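Local coordinates for protein CalU16 (Micromonospora echinospora, PDB 4FPW) that probably confers self-resistance to the enediyne calicheamicin by self-sacrifice, taking the damage of the reactive drug on its own chain, at residues Ala39-Phe50 with Ala131-Ile139. Numbering follows the deposited sequence.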
loop_
_atom_site.group_PDB
_atom_site.type_symbol
_atom_site.label_atom_id
_atom_site.label_comp_id
_atom_site.label_asym_id
_atom_site.label_seq_id
_atom_site.Cartn_x
_atom_site.Cartn_y
_atom_site.Cartn_z
ATOM N N ALA A 39 -10.053 9.158 0.788
ATOM C CA ALA A 39 -8.993 9.273 1.800
ATOM C C ALA A 39 -7.691 8.694 1.317
ATOM O O ALA A 39 -6.632 9.024 1.844
ATOM C CB ALA A 39 -9.400 8.559 3.069
ATOM N N CYS A 40 -7.795 7.804 0.335
ATOM C CA CYS A 40 -6.678 7.076 -0.232
ATOM C C CYS A 40 -6.275 7.612 -1.608
ATOM O O CYS A 40 -5.335 7.105 -2.216
ATOM C CB CYS A 40 -7.046 5.600 -0.373
ATOM S SG CYS A 40 -6.493 4.554 0.981
ATOM N N THR A 41 -6.998 8.612 -2.107
ATOM C CA THR A 41 -6.776 9.111 -3.469
ATOM C C THR A 41 -6.832 10.642 -3.623
ATOM O O THR A 41 -6.220 11.167 -4.531
ATOM C CB THR A 41 -7.738 8.431 -4.462
ATOM O OG1 THR A 41 -9.083 8.822 -4.191
ATOM C CG2 THR A 41 -7.635 6.903 -4.350
ATOM N N ASP A 42 -7.545 11.357 -2.757
ATOM C CA ASP A 42 -7.564 12.824 -2.788
ATOM C C ASP A 42 -6.307 13.364 -2.072
ATOM O O ASP A 42 -6.149 13.167 -0.857
ATOM C CB ASP A 42 -8.843 13.329 -2.101
ATOM C CG ASP A 42 -9.030 14.846 -2.186
ATOM O OD1 ASP A 42 -8.187 15.568 -2.776
ATOM O OD2 ASP A 42 -10.048 15.329 -1.631
ATOM N N PRO A 43 -5.404 14.049 -2.806
ATOM C CA PRO A 43 -4.127 14.463 -2.197
ATOM C C PRO A 43 -4.256 15.404 -0.994
ATOM O O PRO A 43 -3.358 15.451 -0.159
ATOM C CB PRO A 43 -3.397 15.175 -3.345
ATOM C CG PRO A 43 -4.484 15.613 -4.266
ATOM C CD PRO A 43 -5.525 14.534 -4.188
ATOM N N ASN A 44 -5.355 16.143 -0.914
ATOM C CA ASN A 44 -5.653 16.962 0.266
ATOM C C ASN A 44 -6.192 16.130 1.439
ATOM O O ASN A 44 -6.468 16.668 2.504
ATOM C CB ASN A 44 -6.676 18.049 -0.076
ATOM C CG ASN A 44 -6.137 19.089 -1.048
ATOM O OD1 ASN A 44 -5.019 19.579 -0.909
ATOM N ND2 ASN A 44 -6.955 19.447 -2.030
ATOM N N ARG A 45 -6.373 14.832 1.230
ATOM C CA ARG A 45 -6.679 13.919 2.309
ATOM C C ARG A 45 -5.524 12.947 2.563
ATOM O O ARG A 45 -5.252 12.609 3.710
ATOM C CB ARG A 45 -7.976 13.168 2.014
ATOM C CG ARG A 45 -9.177 14.084 1.959
ATOM C CD ARG A 45 -10.466 13.338 2.243
ATOM N NE ARG A 45 -11.591 14.209 1.936
ATOM C CZ ARG A 45 -12.847 13.820 1.719
ATOM N NH1 ARG A 45 -13.200 12.539 1.777
ATOM N NH2 ARG A 45 -13.770 14.742 1.443
ATOM N N ILE A 46 -4.852 12.492 1.504
ATOM C CA ILE A 46 -3.639 11.674 1.669
ATOM C C ILE A 46 -2.600 12.473 2.470
ATOM O O ILE A 46 -1.767 11.922 3.185
ATOM C CB ILE A 46 -3.036 11.271 0.312
ATOM C CG1 ILE A 46 -4.010 10.398 -0.491
ATOM C CG2 ILE A 46 -1.738 10.501 0.498
ATOM C CD1 ILE A 46 -3.647 10.290 -1.957
ATOM N N ASN A 47 -2.683 13.789 2.364
ATOM C CA ASN A 47 -1.745 14.684 3.018
ATOM C C ASN A 47 -1.829 14.669 4.541
ATOM O O ASN A 47 -0.872 15.028 5.235
ATOM C CB ASN A 47 -2.018 16.120 2.572
ATOM C CG ASN A 47 -0.788 16.813 2.031
ATOM O OD1 ASN A 47 -0.882 17.966 1.585
ATOM N ND2 ASN A 47 0.379 16.148 2.083
ATOM N N ARG A 48 -2.997 14.314 5.059
ATOM C CA ARG A 48 -3.173 14.253 6.476
ATOM C C ARG A 48 -2.353 13.108 7.036
ATOM O O ARG A 48 -1.506 13.314 7.908
ATOM C CB ARG A 48 -4.647 14.097 6.829
ATOM C CG ARG A 48 -5.493 15.286 6.400
ATOM C CD ARG A 48 -6.265 15.952 7.546
ATOM N NE ARG A 48 -5.500 16.475 8.700
ATOM C CZ ARG A 48 -4.311 17.091 8.683
ATOM N NH1 ARG A 48 -3.637 17.318 7.558
ATOM N NH2 ARG A 48 -3.778 17.494 9.835
ATOM N N TRP A 49 -2.559 11.909 6.509
ATOM C CA TRP A 49 -2.045 10.708 7.166
ATOM C C TRP A 49 -0.758 10.167 6.565
ATOM O O TRP A 49 -0.061 9.409 7.232
ATOM C CB TRP A 49 -3.117 9.606 7.213
ATOM C CG TRP A 49 -3.653 9.198 5.882
ATOM C CD1 TRP A 49 -4.680 9.763 5.208
ATOM C CD2 TRP A 49 -3.186 8.121 5.074
ATOM N NE1 TRP A 49 -4.891 9.109 4.021
ATOM C CE2 TRP A 49 -3.979 8.095 3.914
ATOM C CE3 TRP A 49 -2.171 7.172 5.220
ATOM C CZ2 TRP A 49 -3.781 7.164 2.891
ATOM C CZ3 TRP A 49 -1.979 6.241 4.210
ATOM C CH2 TRP A 49 -2.786 6.242 3.063
ATOM N N PHE A 50 -0.443 10.540 5.326
ATOM C CA PHE A 50 0.778 10.066 4.676
ATOM C C PHE A 50 1.438 11.223 3.911
ATOM O O PHE A 50 1.200 12.384 4.238
ATOM C CB PHE A 50 0.441 8.852 3.789
ATOM C CG PHE A 50 1.650 8.083 3.265
ATOM C CD1 PHE A 50 2.601 7.562 4.130
ATOM C CD2 PHE A 50 1.810 7.861 1.910
ATOM C CE1 PHE A 50 3.693 6.848 3.656
ATOM C CE2 PHE A 50 2.902 7.157 1.423
ATOM C CZ PHE A 50 3.847 6.649 2.294
ATOM N N ALA A 131 2.007 2.992 7.688
ATOM C CA ALA A 131 1.240 4.026 7.013
ATOM C C ALA A 131 -0.265 3.843 7.181
ATOM O O ALA A 131 -0.997 4.822 7.369
ATOM C CB ALA A 131 1.593 4.061 5.534
ATOM N N LEU A 132 -0.730 2.601 7.083
ATOM C CA LEU A 132 -2.149 2.318 7.264
ATOM C C LEU A 132 -2.615 2.617 8.701
ATOM O O LEU A 132 -3.791 2.907 8.903
ATOM C CB LEU A 132 -2.483 0.890 6.831
ATOM C CG LEU A 132 -2.439 0.734 5.302
ATOM C CD1 LEU A 132 -2.442 -0.728 4.907
ATOM C CD2 LEU A 132 -3.576 1.476 4.600
ATOM N N ASP A 133 -1.700 2.602 9.678
ATOM C CA ASP A 133 -2.025 3.111 11.028
ATOM C C ASP A 133 -2.564 4.518 10.957
ATOM O O ASP A 133 -3.581 4.821 11.580
ATOM C CB ASP A 133 -0.810 3.133 11.965
ATOM C CG ASP A 133 -0.406 1.766 12.433
ATOM O OD1 ASP A 133 -1.077 0.768 12.083
ATOM O OD2 ASP A 133 0.590 1.677 13.171
ATOM N N PHE A 134 -1.887 5.379 10.205
ATOM C CA PHE A 134 -2.281 6.779 10.148
ATOM C C PHE A 134 -3.546 6.977 9.305
ATOM O O PHE A 134 -4.347 7.865 9.592
ATOM C CB PHE A 134 -1.100 7.668 9.754
ATOM C CG PHE A 134 -0.069 7.768 10.852
ATOM C CD1 PHE A 134 -0.069 8.840 11.736
ATOM C CD2 PHE A 134 0.860 6.742 11.057
ATOM C CE1 PHE A 134 0.853 8.903 12.775
ATOM C CE2 PHE A 134 1.784 6.805 12.087
ATOM C CZ PHE A 134 1.779 7.884 12.948
ATOM N N LEU A 135 -3.763 6.124 8.311
ATOM C CA LEU A 135 -5.068 6.066 7.669
ATOM C C LEU A 135 -6.131 5.755 8.730
ATOM O O LEU A 135 -7.083 6.507 8.899
ATOM C CB LEU A 135 -5.089 5.020 6.554
ATOM C CG LEU A 135 -6.457 4.723 5.938
ATOM C CD1 LEU A 135 -7.127 5.977 5.392
ATOM C CD2 LEU A 135 -6.309 3.675 4.850
ATOM N N GLY A 136 -5.934 4.662 9.459
ATOM C CA GLY A 136 -6.807 4.286 10.552
ATOM C C GLY A 136 -7.069 5.451 11.472
ATOM O O GLY A 136 -8.227 5.802 11.693
HETATM N N MSE A 137 -6.005 6.060 12.010
HETATM C CA MSE A 137 -6.148 7.261 12.845
HETATM C C MSE A 137 -6.955 8.332 12.128
HETATM O O MSE A 137 -7.794 9.000 12.734
HETATM C CB MSE A 137 -4.795 7.867 13.180
HETATM C CG MSE A 137 -3.947 7.069 14.153
HETATM SE SE MSE A 137 -2.603 8.073 14.820
HETATM C CE MSE A 137 -1.365 6.788 15.028
ATOM N N PHE A 138 -6.682 8.503 10.837
ATOM C CA PHE A 138 -7.310 9.564 10.054
ATOM C C PHE A 138 -8.804 9.313 9.923
ATOM O O PHE A 138 -9.609 10.217 10.162
ATOM C CB PHE A 138 -6.656 9.669 8.682
ATOM C CG PHE A 138 -7.363 10.588 7.735
ATOM C CD1 PHE A 138 -7.627 11.896 8.088
ATOM C CD2 PHE A 138 -7.732 10.151 6.471
ATOM C CE1 PHE A 138 -8.264 12.751 7.206
ATOM C CE2 PHE A 138 -8.368 10.997 5.586
ATOM C CZ PHE A 138 -8.636 12.303 5.953
ATOM N N ILE A 139 -9.170 8.088 9.555
ATOM C CA ILE A 139 -10.571 7.669 9.600
ATOM C C ILE A 139 -10.989 7.530 11.056
ATOM O O ILE A 139 -12.003 8.096 11.470
ATOM C CB ILE A 139 -10.815 6.333 8.852
ATOM C CG1 ILE A 139 -10.539 6.510 7.359
ATOM C CG2 ILE A 139 -12.257 5.844 9.050
ATOM C CD1 ILE A 139 -10.331 5.203 6.629
#
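Trp49 lies flat against helix 131-138, at a corner of the helix-grip (Bet v 1-like) fold where the axes of helix 43-49 and the 131-138 end of the long helix lie 110° apart. CB of Leu135 stands over the indole, 3.9 Å from the centroid of its six-membered ring and 13° off the normal, a CH-pi contact; CE3 of Trp49 reaches Ala131 O at 3.4 Å. The opposite face of the indole carries Phe50 CB, set toward the rim. Phe138 is the knob of a knob-into-hole fit among Ala39, Arg45, Arg48 and Trp49. Its CG, anti to the backbone N, sends the ring across from the long helix: Phe138 CD2 comes to 3.3 Å from Trp49 CD1, the five-membered ring of Trp49 and the phenyl ring near parallel but displaced, with little overlap, while Ala39 CB meets the phenyl edge in plane, 3.7 Å from Phe138 CE2. Arg48 CB makes an off-centre CH-pi contact with this ring, and the chain, bent at chi2 and chi3, crosses Phe138 at about a right angle with CD 3.8 Å from Phe138 CE1. Deeper in, Leu135 CD2 touches Cys40 SG, and Leu135 also packs on Tyr29 of strand 20-29, tying the contact to the sheet. No hydrogen bond joins the two segments; the indole is instead fixed from within 39-50, where Trp49 NE1 donates to Ala39 O, 2.8 Å away and only 4° out of the ring plane.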